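Local structure of probable exosome complex exonuclease 2 (Pyrococcus abyssi, 2PO1) at residues Leu123-Glu126 and Lys127-Ile130; Arg265-Ile268 and Leu269-Val272; Arg15-Ile18 and Ile19-Lys23; Phe201-Gly205 and Asn206-Val210; Leu92-Pro95 and Thr96-Pro99. The protein probably serves as a non-catalytic subunit of the archaeal RNA-degrading exosome, helping to shape the active site of its partner Rrp41. All coordinates share one frame; numbering follows the deposited sequence.

Contact 1. Residues Leu123-Glu126 and Lys127-Ile130; sequences LNLE and KMVI
Opened by an Asx turn at Asn124 and continuing into a short 3-10 segment, this is a local turn contact in which Leu123-Glu126 fold back on Lys127-Val129, in the loop between helix 104-118 and strand 135-147 of the RNase PH fold. Asparagine suits the start: its OD1 accepts from Glu126 N at 3.2 Å, while its backbone O takes Lys127 N at 3.0 Å. Weaker is the next bond, Met128 N to Leu125 O. On the outer side the aliphatic chain of Lys127, extended beyond CG, runs aslant past the Asn124 side chain, with CE 3.7 Å from ND2. Both polar ends go on to Glu193, NZ in a salt bridge and ND2 in a hydrogen bond, so one carboxylate ties the two together. A water closes the far end, donating to Glu126 O and accepting from Val129 N. On the inner side Met128 and Leu123 meet Val139 of strand 135-147, and Leu123 and Leu125 meet Met83 of strand 82-89. The flexible thioether of Met128 touches both leucines: Leu123 crosses it at about a right angle, its CD2 3.6 Å from SD, while Met128 CE turns to Leu125 CD2 at 3.9 Å.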
loop_
_atom_site.group_PDB
_atom_site.type_symbol
_atom_site.label_atom_id
_atom_site.label_comp_id
_atom_site.label_asym_id
_atom_site.label_seq_id
_atom_site.Cartn_x
_atom_site.Cartn_y
_atom_site.Cartn_z
ATOM N N LEU C 123 8.831 -27.484 -14.101
ATOM C CA LEU C 123 9.852 -26.582 -14.589
ATOM C C LEU C 123 11.018 -26.948 -13.744
ATOM O O LEU C 123 11.016 -26.702 -12.521
ATOM C CB LEU C 123 9.542 -25.143 -14.283
ATOM C CG LEU C 123 9.953 -24.007 -15.227
ATOM C CD1 LEU C 123 10.139 -22.734 -14.442
ATOM C CD2 LEU C 123 11.064 -24.322 -16.086
ATOM N N ASN C 124 12.033 -27.525 -14.367
ATOM C CA ASN C 124 13.165 -27.942 -13.591
ATOM C C ASN C 124 14.106 -26.761 -13.280
ATOM O O ASN C 124 14.910 -26.368 -14.119
ATOM C CB ASN C 124 13.882 -29.032 -14.345
ATOM C CG ASN C 124 14.835 -29.739 -13.500
ATOM O OD1 ASN C 124 15.325 -29.184 -12.522
ATOM N ND2 ASN C 124 15.078 -30.996 -13.812
ATOM N N LEU C 125 14.024 -26.221 -12.064
ATOM C CA LEU C 125 14.740 -25.026 -11.686
ATOM C C LEU C 125 16.224 -25.228 -11.614
ATOM O O LEU C 125 17.009 -24.264 -11.654
ATOM C CB LEU C 125 14.256 -24.496 -10.315
ATOM C CG LEU C 125 12.767 -24.215 -10.198
ATOM C CD1 LEU C 125 12.460 -23.636 -8.852
ATOM C CD2 LEU C 125 12.261 -23.282 -11.311
ATOM N N GLU C 126 16.611 -26.485 -11.471
ATOM C CA GLU C 126 18.021 -26.861 -11.408
ATOM C C GLU C 126 18.689 -26.716 -12.766
ATOM O O GLU C 126 19.894 -26.585 -12.866
ATOM C CB GLU C 126 18.119 -28.283 -10.899
ATOM C CG GLU C 126 18.043 -28.347 -9.403
ATOM C CD GLU C 126 17.088 -29.396 -8.932
ATOM O OE1 GLU C 126 17.549 -30.522 -8.581
ATOM O OE2 GLU C 126 15.874 -29.098 -8.946
ATOM N N LYS C 127 17.898 -26.723 -13.814
ATOM C CA LYS C 127 18.395 -26.597 -15.159
ATOM C C LYS C 127 18.257 -25.154 -15.617
ATOM O O LYS C 127 18.159 -24.866 -16.813
ATOM C CB LYS C 127 17.642 -27.558 -16.074
ATOM C CG LYS C 127 17.863 -28.996 -15.682
ATOM C CD LYS C 127 17.292 -29.980 -16.678
ATOM C CE LYS C 127 17.754 -31.432 -16.352
ATOM N NZ LYS C 127 17.214 -32.327 -17.393
ATOM N N MET C 128 18.240 -24.238 -14.657
ATOM C CA MET C 128 18.001 -22.826 -14.952
ATOM C C MET C 128 19.057 -21.983 -14.279
ATOM O O MET C 128 18.913 -20.763 -14.129
ATOM C CB MET C 128 16.599 -22.411 -14.480
ATOM C CG MET C 128 15.541 -22.785 -15.451
ATOM S SD MET C 128 13.897 -22.469 -14.846
ATOM C CE MET C 128 14.146 -21.043 -13.817
ATOM N N VAL C 129 20.151 -22.643 -13.921
ATOM C CA VAL C 129 21.274 -21.993 -13.277
ATOM C C VAL C 129 22.312 -21.612 -14.315
ATOM O O VAL C 129 22.621 -22.404 -15.199
ATOM C CB VAL C 129 21.911 -22.910 -12.222
ATOM C CG1 VAL C 129 23.160 -22.296 -11.690
ATOM C CG2 VAL C 129 20.925 -23.137 -11.112
ATOM N N ILE C 130 22.811 -20.387 -14.249
ATOM C CA ILE C 130 23.882 -19.979 -15.156
ATOM C C ILE C 130 25.191 -19.915 -14.396
ATOM O O ILE C 130 26.193 -20.499 -14.808
ATOM C CB ILE C 130 23.604 -18.614 -15.835
ATOM C CG1 ILE C 130 22.212 -18.600 -16.464
ATOM C CG2 ILE C 130 24.686 -18.276 -16.847
ATOM C CD1 ILE C 130 21.909 -19.780 -17.391
HETATM O O HOH W 1 21.277 -25.255 -14.843
#

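Contact 2. Residues Arg265-Ile268 and Leu269-Val272; sequences RKLI and LEAV
Arg265 O receives the shortest sound polar bond here, from Leu269 N at 2.8 Å, with an N-H...O angle of 162°. It is one of four consecutive i to i+4 bonds: Glu270 N to Lys266 O, Ala271 N to Leu267 O and Val272 N to Ile268 O follow, the regular pattern of the alpha helix. Side chains one turn apart lie against each other. Arg265 and Leu269 extend alongside each other in a common direction, and Leu269 CD2 rests 3.7 Å from Arg265 CG; this is contact with the aliphatic part of the arginine, whose chain bends at chi2 and chi3 to carry the guanidinium elsewhere, to Glu262 in a salt bridge and to the backbone O of Ile195. That is how a long charged residue can be buried: its stem packs like a hydrocarbon and its N-H groups find acceptors. Ile268 CG2, anti to the backbone N and beside the carbonyl carbon, reaches Val272 CG2 at 4.0 Å, an apolar pair of branched chains on the buried side. Glu270 leans along Leu267, with OE2 3.8 Å from CD2, on a more exposed flank. Within helix 247-275, Ile268 and Val272 turn to helix 152-166, where both meet Leu165, while Leu267 and Ala271 pack on Ile41 of strand 39-43 and Arg265 and Ile268 on Val197 of strand 197-204.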
loop_
_atom_site.group_PDB
_atom_site.type_symbol
_atom_site.label_atom_id
_atom_site.label_comp_id
_atom_site.label_asym_id
_atom_site.label_seq_id
_atom_site.Cartn_x
_atom_site.Cartn_y
_atom_site.Cartn_z
ATOM N N ARG C 265 -3.721 -33.219 -21.239
ATOM C CA ARG C 265 -2.294 -33.199 -21.652
ATOM C C ARG C 265 -2.153 -33.397 -23.153
ATOM O O ARG C 265 -1.388 -32.679 -23.824
ATOM C CB ARG C 265 -1.534 -34.283 -20.919
ATOM C CG ARG C 265 -0.017 -34.182 -20.887
ATOM C CD ARG C 265 0.353 -34.261 -19.375
ATOM N NE ARG C 265 -0.327 -35.419 -18.818
ATOM C CZ ARG C 265 -0.877 -35.509 -17.613
ATOM N NH1 ARG C 265 -0.854 -34.528 -16.709
ATOM N NH2 ARG C 265 -1.484 -36.630 -17.332
ATOM N N LYS C 266 -2.880 -34.365 -23.695
ATOM C CA LYS C 266 -2.896 -34.515 -25.138
ATOM C C LYS C 266 -3.256 -33.214 -25.910
ATOM O O LYS C 266 -2.650 -32.916 -26.929
ATOM C CB LYS C 266 -3.810 -35.653 -25.542
ATOM C CG LYS C 266 -3.364 -36.980 -25.007
ATOM C CD LYS C 266 -4.191 -38.104 -25.658
ATOM C CE LYS C 266 -4.068 -39.405 -24.885
ATOM N NZ LYS C 266 -2.654 -39.828 -24.752
ATOM N N LEU C 267 -4.227 -32.441 -25.416
ATOM C CA LEU C 267 -4.598 -31.187 -26.072
ATOM C C LEU C 267 -3.502 -30.135 -25.946
ATOM O O LEU C 267 -3.205 -29.433 -26.906
ATOM C CB LEU C 267 -5.883 -30.620 -25.474
ATOM C CG LEU C 267 -7.075 -31.507 -25.739
ATOM C CD1 LEU C 267 -8.309 -31.097 -24.876
ATOM C CD2 LEU C 267 -7.408 -31.561 -27.266
ATOM N N ILE C 268 -2.936 -30.030 -24.745
ATOM C CA ILE C 268 -1.768 -29.219 -24.518
ATOM C C ILE C 268 -0.613 -29.563 -25.445
ATOM O O ILE C 268 -0.068 -28.674 -26.062
ATOM C CB ILE C 268 -1.276 -29.287 -23.054
ATOM C CG1 ILE C 268 -2.353 -28.725 -22.096
ATOM C CG2 ILE C 268 0.053 -28.554 -22.931
ATOM C CD1 ILE C 268 -2.047 -29.056 -20.571
ATOM N N LEU C 269 -0.242 -30.839 -25.556
ATOM C CA LEU C 269 0.926 -31.173 -26.352
ATOM C C LEU C 269 0.644 -30.794 -27.815
ATOM O O LEU C 269 1.519 -30.294 -28.504
ATOM C CB LEU C 269 1.260 -32.670 -26.256
ATOM C CG LEU C 269 2.360 -33.148 -25.304
ATOM C CD1 LEU C 269 3.214 -31.984 -24.841
ATOM C CD2 LEU C 269 1.759 -33.907 -24.143
ATOM N N GLU C 270 -0.605 -31.016 -28.243
ATOM C CA GLU C 270 -1.078 -30.753 -29.611
ATOM C C GLU C 270 -0.959 -29.242 -29.904
ATOM O O GLU C 270 -0.411 -28.822 -30.909
ATOM C CB GLU C 270 -2.531 -31.223 -29.678
ATOM C CG GLU C 270 -3.228 -31.157 -31.027
ATOM C CD GLU C 270 -4.492 -32.070 -31.113
ATOM O OE1 GLU C 270 -4.896 -32.383 -32.253
ATOM O OE2 GLU C 270 -5.078 -32.481 -30.057
ATOM N N ALA C 271 -1.452 -28.430 -28.997
ATOM C CA ALA C 271 -1.377 -26.957 -29.143
ATOM C C ALA C 271 0.060 -26.537 -29.187
ATOM O O ALA C 271 0.445 -25.693 -29.988
ATOM C CB ALA C 271 -2.059 -26.274 -27.990
ATOM N N VAL C 272 0.847 -27.121 -28.299
ATOM C CA VAL C 272 2.264 -26.762 -28.173
ATOM C C VAL C 272 2.955 -27.093 -29.492
ATOM O O VAL C 272 3.625 -26.253 -30.076
ATOM C CB VAL C 272 2.906 -27.490 -27.022
ATOM C CG1 VAL C 272 4.444 -27.464 -27.155
ATOM C CG2 VAL C 272 2.444 -26.844 -25.679
#

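Contact 3. Residues Arg15-Ile18 and Ile19-Lys23; sequences RDHI and INLLK
Arg15 and Ile19, one turn apart on helix 13-23, lie obliquely across each other, with the Ile19 side chain against one face of the guanidinium. CG1 stands 3.7 Å above the guanidinium plane, offset toward its rim; CD1 also lies over that face, though its very short approach to NE is doubtful. Arginine suits the place because its flat cation can pack on hydrocarbon through its face while its N-H groups bond elsewhere: NH1 makes a salt bridge with Asp221 and NH2 bonds to Val219 O. The chain leaves with CG anti to the backbone N (chi1 176°) and bends at chi2, which brings the guanidinium alongside the following turn. An alanine here would probably leave Asp221 without this positive partner and Val219 O without its donor, and uncover one side of Ile19. A second pair repeats the theme on another flank. Leu21 sits over the face of the His17 imidazole in a CH-pi contact, its CG 4.2 Å from the ring centroid and 26° off the normal, while CD1 lies 3.6 Å from His17 NE2. The backbone bonds of the helix run from i+4 to i: Leu21 N gives to His17 O at 2.9 Å, and Leu22 N to Ile18 O at the same length. Ile18 and Leu22 are buried, Ile18 against Val219 and Leu22 against Ile204. The whole is typical of an amphipathic alpha helix, here the N-terminal one, packed by its apolar side on strands 197-204 and 207-210 and on helix 214-219.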
loop_
_atom_site.group_PDB
_atom_site.type_symbol
_atom_site.label_atom_id
_atom_site.label_comp_id
_atom_site.label_asym_id
_atom_site.label_seq_id
_atom_site.Cartn_x
_atom_site.Cartn_y
_atom_site.Cartn_z
ATOM N N ARG C 15 -29.710 -22.682 -7.983
ATOM C CA ARG C 15 -29.337 -23.883 -7.222
ATOM C C ARG C 15 -30.332 -24.988 -7.417
ATOM O O ARG C 15 -29.949 -26.121 -7.675
ATOM C CB ARG C 15 -29.050 -23.665 -5.704
ATOM C CG ARG C 15 -28.753 -25.034 -4.930
ATOM C CD ARG C 15 -27.565 -25.026 -3.880
ATOM N NE ARG C 15 -27.487 -26.341 -3.200
ATOM C CZ ARG C 15 -26.411 -27.149 -3.063
ATOM N NH1 ARG C 15 -26.586 -28.339 -2.454
ATOM N NH2 ARG C 15 -25.185 -26.818 -3.500
ATOM N N ASP C 16 -31.617 -24.661 -7.303
ATOM C CA ASP C 16 -32.624 -25.685 -7.313
ATOM C C ASP C 16 -32.689 -26.317 -8.660
ATOM O O ASP C 16 -32.866 -27.519 -8.767
ATOM C CB ASP C 16 -33.958 -25.109 -6.915
ATOM C CG ASP C 16 -34.031 -24.809 -5.440
ATOM O OD1 ASP C 16 -34.529 -23.735 -5.064
ATOM O OD2 ASP C 16 -33.601 -25.661 -4.651
ATOM N N HIS C 17 -32.516 -25.513 -9.701
ATOM C CA HIS C 17 -32.571 -26.070 -11.020
ATOM C C HIS C 17 -31.364 -26.957 -11.286
ATOM O O HIS C 17 -31.496 -28.085 -11.775
ATOM C CB HIS C 17 -32.632 -24.986 -12.073
ATOM C CG HIS C 17 -32.751 -25.536 -13.453
ATOM N ND1 HIS C 17 -33.691 -26.488 -13.788
ATOM C CD2 HIS C 17 -32.039 -25.293 -14.578
ATOM C CE1 HIS C 17 -33.570 -26.796 -15.066
ATOM N NE2 HIS C 17 -32.568 -26.092 -15.567
ATOM N N ILE C 18 -30.196 -26.414 -10.972
ATOM C CA ILE C 18 -28.951 -27.171 -11.048
ATOM C C ILE C 18 -28.980 -28.460 -10.180
ATOM O O ILE C 18 -28.685 -29.520 -10.696
ATOM C CB ILE C 18 -27.759 -26.273 -10.857
ATOM C CG1 ILE C 18 -27.731 -25.243 -11.995
ATOM C CG2 ILE C 18 -26.470 -27.043 -10.803
ATOM C CD1 ILE C 18 -26.624 -24.199 -11.841
ATOM N N ILE C 19 -29.378 -28.392 -8.910
ATOM C CA ILE C 19 -29.435 -29.618 -8.118
ATOM C C ILE C 19 -30.348 -30.656 -8.712
ATOM O O ILE C 19 -29.990 -31.828 -8.773
ATOM C CB ILE C 19 -29.825 -29.371 -6.664
ATOM C CG1 ILE C 19 -28.568 -29.092 -5.833
ATOM C CG2 ILE C 19 -30.559 -30.582 -6.074
ATOM C CD1 ILE C 19 -28.935 -28.543 -4.465
ATOM N N ASN C 20 -31.531 -30.234 -9.170
ATOM C CA ASN C 20 -32.515 -31.149 -9.655
ATOM C C ASN C 20 -32.071 -31.760 -10.951
ATOM O O ASN C 20 -32.251 -32.949 -11.140
ATOM C CB ASN C 20 -33.893 -30.479 -9.782
ATOM C CG ASN C 20 -34.516 -30.181 -8.438
ATOM O OD1 ASN C 20 -33.835 -30.260 -7.410
ATOM N ND2 ASN C 20 -35.812 -29.811 -8.425
ATOM N N LEU C 21 -31.527 -30.961 -11.855
ATOM C CA LEU C 21 -30.943 -31.521 -13.054
ATOM C C LEU C 21 -29.894 -32.559 -12.678
ATOM O O LEU C 21 -29.870 -33.647 -13.246
ATOM C CB LEU C 21 -30.270 -30.451 -13.898
ATOM C CG LEU C 21 -31.062 -29.826 -15.032
ATOM C CD1 LEU C 21 -30.199 -28.855 -15.771
ATOM C CD2 LEU C 21 -31.569 -30.853 -15.965
ATOM N N LEU C 22 -29.055 -32.226 -11.694
ATOM C CA LEU C 22 -28.009 -33.143 -11.265
ATOM C C LEU C 22 -28.568 -34.459 -10.836
ATOM O O LEU C 22 -28.015 -35.499 -11.181
ATOM C CB LEU C 22 -27.198 -32.560 -10.135
ATOM C CG LEU C 22 -25.969 -31.758 -10.494
ATOM C CD1 LEU C 22 -25.175 -31.682 -9.216
ATOM C CD2 LEU C 22 -25.157 -32.396 -11.611
ATOM N N LYS C 23 -29.688 -34.421 -10.109
ATOM C CA LYS C 23 -30.421 -35.648 -9.719
ATOM C C LYS C 23 -30.841 -36.506 -10.905
ATOM O O LYS C 23 -31.017 -37.727 -10.784
ATOM C CB LYS C 23 -31.650 -35.289 -8.878
ATOM C CG LYS C 23 -31.393 -35.119 -7.361
ATOM C CD LYS C 23 -30.175 -34.271 -7.025
ATOM C CE LYS C 23 -30.049 -34.030 -5.503
ATOM N NZ LYS C 23 -31.342 -33.600 -4.878
#

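Contact 4. Residues Phe201-Gly205 and Asn206-Val210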
loop_
_atom_site.group_PDB
_atom_site.type_symbol
_atom_site.label_atom_id
_atom_site.label_comp_id
_atom_site.label_asym_id
_atom_site.label_seq_id
_atom_site.Cartn_x
_atom_site.Cartn_y
_atom_site.Cartn_z
ATOM N N PHE C 201 -13.120 -30.393 -9.441
ATOM C CA PHE C 201 -14.505 -30.865 -9.304
ATOM C C PHE C 201 -15.267 -29.933 -8.386
ATOM O O PHE C 201 -14.711 -29.468 -7.388
ATOM C CB PHE C 201 -14.546 -32.289 -8.698
ATOM C CG PHE C 201 -13.725 -33.286 -9.469
ATOM C CD1 PHE C 201 -12.323 -33.276 -9.386
ATOM C CD2 PHE C 201 -14.344 -34.205 -10.303
ATOM C CE1 PHE C 201 -11.560 -34.171 -10.145
ATOM C CE2 PHE C 201 -13.575 -35.109 -11.056
ATOM C CZ PHE C 201 -12.192 -35.078 -10.982
ATOM N N ALA C 202 -16.539 -29.687 -8.699
ATOM C CA ALA C 202 -17.459 -29.016 -7.775
ATOM C C ALA C 202 -18.263 -30.107 -7.119
ATOM O O ALA C 202 -18.728 -31.000 -7.785
ATOM C CB ALA C 202 -18.369 -28.094 -8.536
ATOM N N LYS C 203 -18.382 -30.070 -5.801
ATOM C CA LYS C 203 -19.342 -30.917 -5.153
ATOM C C LYS C 203 -20.628 -30.115 -5.039
ATOM O O LYS C 203 -20.652 -29.015 -4.442
ATOM C CB LYS C 203 -18.845 -31.344 -3.786
ATOM C CG LYS C 203 -19.860 -32.087 -2.957
ATOM C CD LYS C 203 -19.156 -32.885 -1.879
ATOM C CE LYS C 203 -20.174 -33.660 -1.058
ATOM N NZ LYS C 203 -19.428 -34.475 -0.058
ATOM N N ILE C 204 -21.683 -30.647 -5.647
ATOM C CA ILE C 204 -23.038 -30.072 -5.575
ATOM C C ILE C 204 -23.967 -31.132 -5.008
ATOM O O ILE C 204 -24.231 -32.147 -5.652
ATOM C CB ILE C 204 -23.508 -29.617 -6.960
ATOM C CG1 ILE C 204 -22.433 -28.726 -7.596
ATOM C CG2 ILE C 204 -24.885 -28.955 -6.874
ATOM C CD1 ILE C 204 -22.734 -28.254 -9.039
ATOM N N GLY C 205 -24.432 -30.909 -3.783
ATOM C CA GLY C 205 -25.086 -31.962 -3.028
ATOM C C GLY C 205 -24.135 -33.141 -2.882
ATOM O O GLY C 205 -23.008 -32.988 -2.407
ATOM N N ASN C 206 -24.569 -34.319 -3.307
ATOM C CA ASN C 206 -23.747 -35.509 -3.154
ATOM C C ASN C 206 -23.066 -35.905 -4.443
ATOM O O ASN C 206 -22.660 -37.042 -4.625
ATOM C CB ASN C 206 -24.566 -36.651 -2.567
ATOM C CG ASN C 206 -24.752 -36.496 -1.073
ATOM O OD1 ASN C 206 -24.005 -35.757 -0.411
ATOM N ND2 ASN C 206 -25.754 -37.176 -0.529
ATOM N N ILE C 207 -22.921 -34.940 -5.323
ATOM C CA ILE C 207 -22.446 -35.214 -6.654
ATOM C C ILE C 207 -21.254 -34.317 -6.976
ATOM O O ILE C 207 -21.315 -33.087 -6.789
ATOM C CB ILE C 207 -23.577 -34.940 -7.663
ATOM C CG1 ILE C 207 -24.606 -36.057 -7.626
ATOM C CG2 ILE C 207 -23.018 -34.872 -9.039
ATOM C CD1 ILE C 207 -25.953 -35.624 -8.139
ATOM N N LEU C 208 -20.170 -34.923 -7.472
ATOM C CA LEU C 208 -19.057 -34.159 -8.028
ATOM C C LEU C 208 -19.134 -34.104 -9.521
ATOM O O LEU C 208 -19.394 -35.093 -10.190
ATOM C CB LEU C 208 -17.683 -34.711 -7.650
ATOM C CG LEU C 208 -17.282 -35.130 -6.234
ATOM C CD1 LEU C 208 -15.831 -34.976 -6.035
ATOM C CD2 LEU C 208 -18.020 -34.435 -5.108
ATOM N N VAL C 209 -18.811 -32.940 -10.043
ATOM C CA VAL C 209 -18.990 -32.656 -11.447
ATOM C C VAL C 209 -17.679 -31.949 -11.829
ATOM O O VAL C 209 -17.251 -30.970 -11.165
ATOM C CB VAL C 209 -20.246 -31.793 -11.481
ATOM C CG1 VAL C 209 -20.010 -30.240 -11.569
ATOM C CG2 VAL C 209 -21.412 -32.382 -12.196
ATOM N N VAL C 210 -17.009 -32.452 -12.848
ATOM C CA VAL C 210 -15.737 -31.876 -13.219
ATOM C C VAL C 210 -15.965 -30.622 -14.068
ATOM O O VAL C 210 -17.000 -30.475 -14.755
ATOM C CB VAL C 210 -14.854 -32.876 -13.973
ATOM C CG1 VAL C 210 -15.385 -33.065 -15.325
ATOM C CG2 VAL C 210 -13.437 -32.309 -14.119
HETATM O O HOH W 2 -21.447 -36.820 0.272
#
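Phe201 to Val210 form a beta hairpin closed by a type II' turn from Ile204 to Ile207. Four backbone hydrogen bonds tie its strands: Ala202 pairs with Val209 in both directions, and Ile204 with Ile207. The shortest, Ile204 N to Ile207 O, is 2.7 Å; the return bond from Ile207 N to Ile204 O is 3.1 Å. Glycine suits the turn because phi of Gly205 is positive and a CB there would clash with Asn206 N. CA-H...O contacts add to the pairing, such as Leu208 CA to Ala202 O at 3.2 Å. Apolar packing covers both faces. On one, Val210 CG2 lies over the Phe201 ring, 4.1 Å above its plane and offset toward the rim, and Leu208 CD2 presses tightly on Lys203 CB at 3.5 Å. Ala202, Ile204, Ile207 and Val209 share the other, where Ala202 CB meets Val209 CG1 at 4.1 Å and helix 13-23 packs. Between side chains the polar link is a water, which accepts from Lys203 NZ and donates to Asn206 OD1 at 2.9 Å. With NZ also held by Glu249 and Ala244 O, the chemistry implies that the buried lysine contributes hydrocarbon to the sheet, while the salt bridge to Glu249 probably favours its charged form.

Contact 5. Residues Leu92-Pro95 and Thr96-Pro99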
loop_
_atom_site.group_PDB
_atom_site.type_symbol
_atom_site.label_atom_id
_atom_site.label_comp_id
_atom_site.label_asym_id
_atom_site.label_seq_id
_atom_site.Cartn_x
_atom_site.Cartn_y
_atom_site.Cartn_z
ATOM N N LEU C 92 -11.922 -6.781 -15.961
ATOM C CA LEU C 92 -12.679 -7.017 -17.165
ATOM C C LEU C 92 -13.152 -8.431 -17.261
ATOM O O LEU C 92 -14.108 -8.703 -17.976
ATOM C CB LEU C 92 -11.947 -6.576 -18.445
ATOM C CG LEU C 92 -10.784 -7.242 -19.153
ATOM C CD1 LEU C 92 -11.031 -8.692 -19.516
ATOM C CD2 LEU C 92 -10.675 -6.450 -20.439
ATOM N N ALA C 93 -12.534 -9.328 -16.511
ATOM C CA ALA C 93 -12.919 -10.710 -16.608
ATOM C C ALA C 93 -14.227 -11.046 -15.886
ATOM O O ALA C 93 -14.790 -12.129 -16.109
ATOM C CB ALA C 93 -11.795 -11.613 -16.136
ATOM N N SER C 94 -14.672 -10.174 -14.972
ATOM C CA SER C 94 -15.788 -10.550 -14.130
ATOM C C SER C 94 -16.208 -9.390 -13.286
ATOM O O SER C 94 -15.347 -8.674 -12.723
ATOM C CB SER C 94 -15.347 -11.731 -13.232
ATOM O OG SER C 94 -16.366 -12.091 -12.307
ATOM N N PRO C 95 -17.522 -9.213 -13.131
ATOM C CA PRO C 95 -17.914 -8.142 -12.264
ATOM C C PRO C 95 -17.542 -8.388 -10.807
ATOM O O PRO C 95 -17.524 -7.425 -10.013
ATOM C CB PRO C 95 -19.435 -8.037 -12.469
ATOM C CG PRO C 95 -19.839 -9.294 -13.003
ATOM C CD PRO C 95 -18.679 -9.934 -13.693
ATOM N N THR C 96 -17.186 -9.630 -10.475
ATOM C CA THR C 96 -16.698 -9.914 -9.134
ATOM C C THR C 96 -15.211 -9.563 -8.944
ATOM O O THR C 96 -14.686 -9.725 -7.837
ATOM C CB THR C 96 -16.857 -11.381 -8.755
ATOM O OG1 THR C 96 -15.964 -12.175 -9.560
ATOM C CG2 THR C 96 -18.293 -11.805 -8.987
ATOM N N PHE C 97 -14.549 -9.108 -10.010
ATOM C CA PHE C 97 -13.092 -8.897 -9.961
ATOM C C PHE C 97 -12.925 -7.417 -9.811
ATOM O O PHE C 97 -13.363 -6.667 -10.643
ATOM C CB PHE C 97 -12.359 -9.350 -11.214
ATOM C CG PHE C 97 -12.342 -10.856 -11.418
ATOM C CD1 PHE C 97 -11.906 -11.381 -12.598
ATOM C CD2 PHE C 97 -12.763 -11.717 -10.401
ATOM C CE1 PHE C 97 -11.913 -12.761 -12.808
ATOM C CE2 PHE C 97 -12.775 -13.050 -10.578
ATOM C CZ PHE C 97 -12.339 -13.589 -11.770
ATOM N N GLU C 98 -12.308 -6.989 -8.730
ATOM C CA GLU C 98 -12.151 -5.562 -8.529
ATOM C C GLU C 98 -10.704 -5.159 -8.753
ATOM O O GLU C 98 -9.793 -5.971 -8.579
ATOM C CB GLU C 98 -12.619 -5.169 -7.126
ATOM C CG GLU C 98 -14.144 -5.276 -6.936
ATOM C CD GLU C 98 -14.617 -4.850 -5.521
ATOM O OE1 GLU C 98 -13.778 -4.767 -4.564
ATOM O OE2 GLU C 98 -15.845 -4.590 -5.374
ATOM N N PRO C 99 -10.472 -3.898 -9.150
ATOM C CA PRO C 99 -9.059 -3.563 -9.281
ATOM C C PRO C 99 -8.344 -3.645 -7.916
ATOM O O PRO C 99 -8.974 -3.492 -6.874
ATOM C CB PRO C 99 -9.076 -2.119 -9.798
ATOM C CG PRO C 99 -10.501 -1.815 -10.162
ATOM C CD PRO C 99 -11.371 -2.768 -9.440
#
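A type I beta turn from Ser94 to Phe97 folds the loop between strand 82-89 and helix 104-118 of the RNase PH fold back on itself. Two kinds of hydrogen bond hold it. In the backbone, Phe97 N gives to Ser94 O at 2.9 Å. Between side chains, the hydroxyls Ser94 OG and Thr96 OG1 meet at 2.8 Å, and either could be the donor. Ser94 OG lies anti to its backbone N (chi1 176°), while Thr96 OG1 stands between its own N and carbonyl carbon; these torsions bring the two oxygens within bonding distance. Proline between them suits the second position, where its ring matches the required phi. Beyond the turn, Glu98 packs on an adenine base of the bound RNA, and Leu92 and Pro95 meet a neighbouring protein chain. The remaining contact is packing on the Phe97 ring, which Ser94 meets over a face and Ala93 at the edge, and which also lies nearly parallel to the His148 ring, the planes about 5° apart. A leucine in place of Phe97 would probably leave Ser94 CB without a ring face to rest on and His148 without its parallel neighbour. Ser94 CB makes a CH-pi contact over the centre of the face, 3.5 Å from the Phe97 centroid and 9° off the normal, whereas Ala93 CB touches the edge at Phe97 CE1, 3.5 Å away.

Overall arrangement
Along the chain the order is contact 3, contact 5, contact 1, contact 4, contact 2. Contacts 3 and 4 are neighbours, their centres 11 Å apart: Leu22 of helix 13-23 packs on Ile204, Ile207 and Val209, joining the N-terminal helix to the edge of the four-stranded sheet. Contact 1 lies on the opposite side of the chain's centre, about 48 Å from contact 3 between centres. Contacts 1 and 5, about 35 Å apart between centres, flank helix 104-118 in sequence. Contact 2, on helix 247-275, packs on strand 197-204, whose end forms part of contact 4. Contact 5 comes nearest the bound RNA, about 4 Å at closest atoms, and alone touches another protein chain.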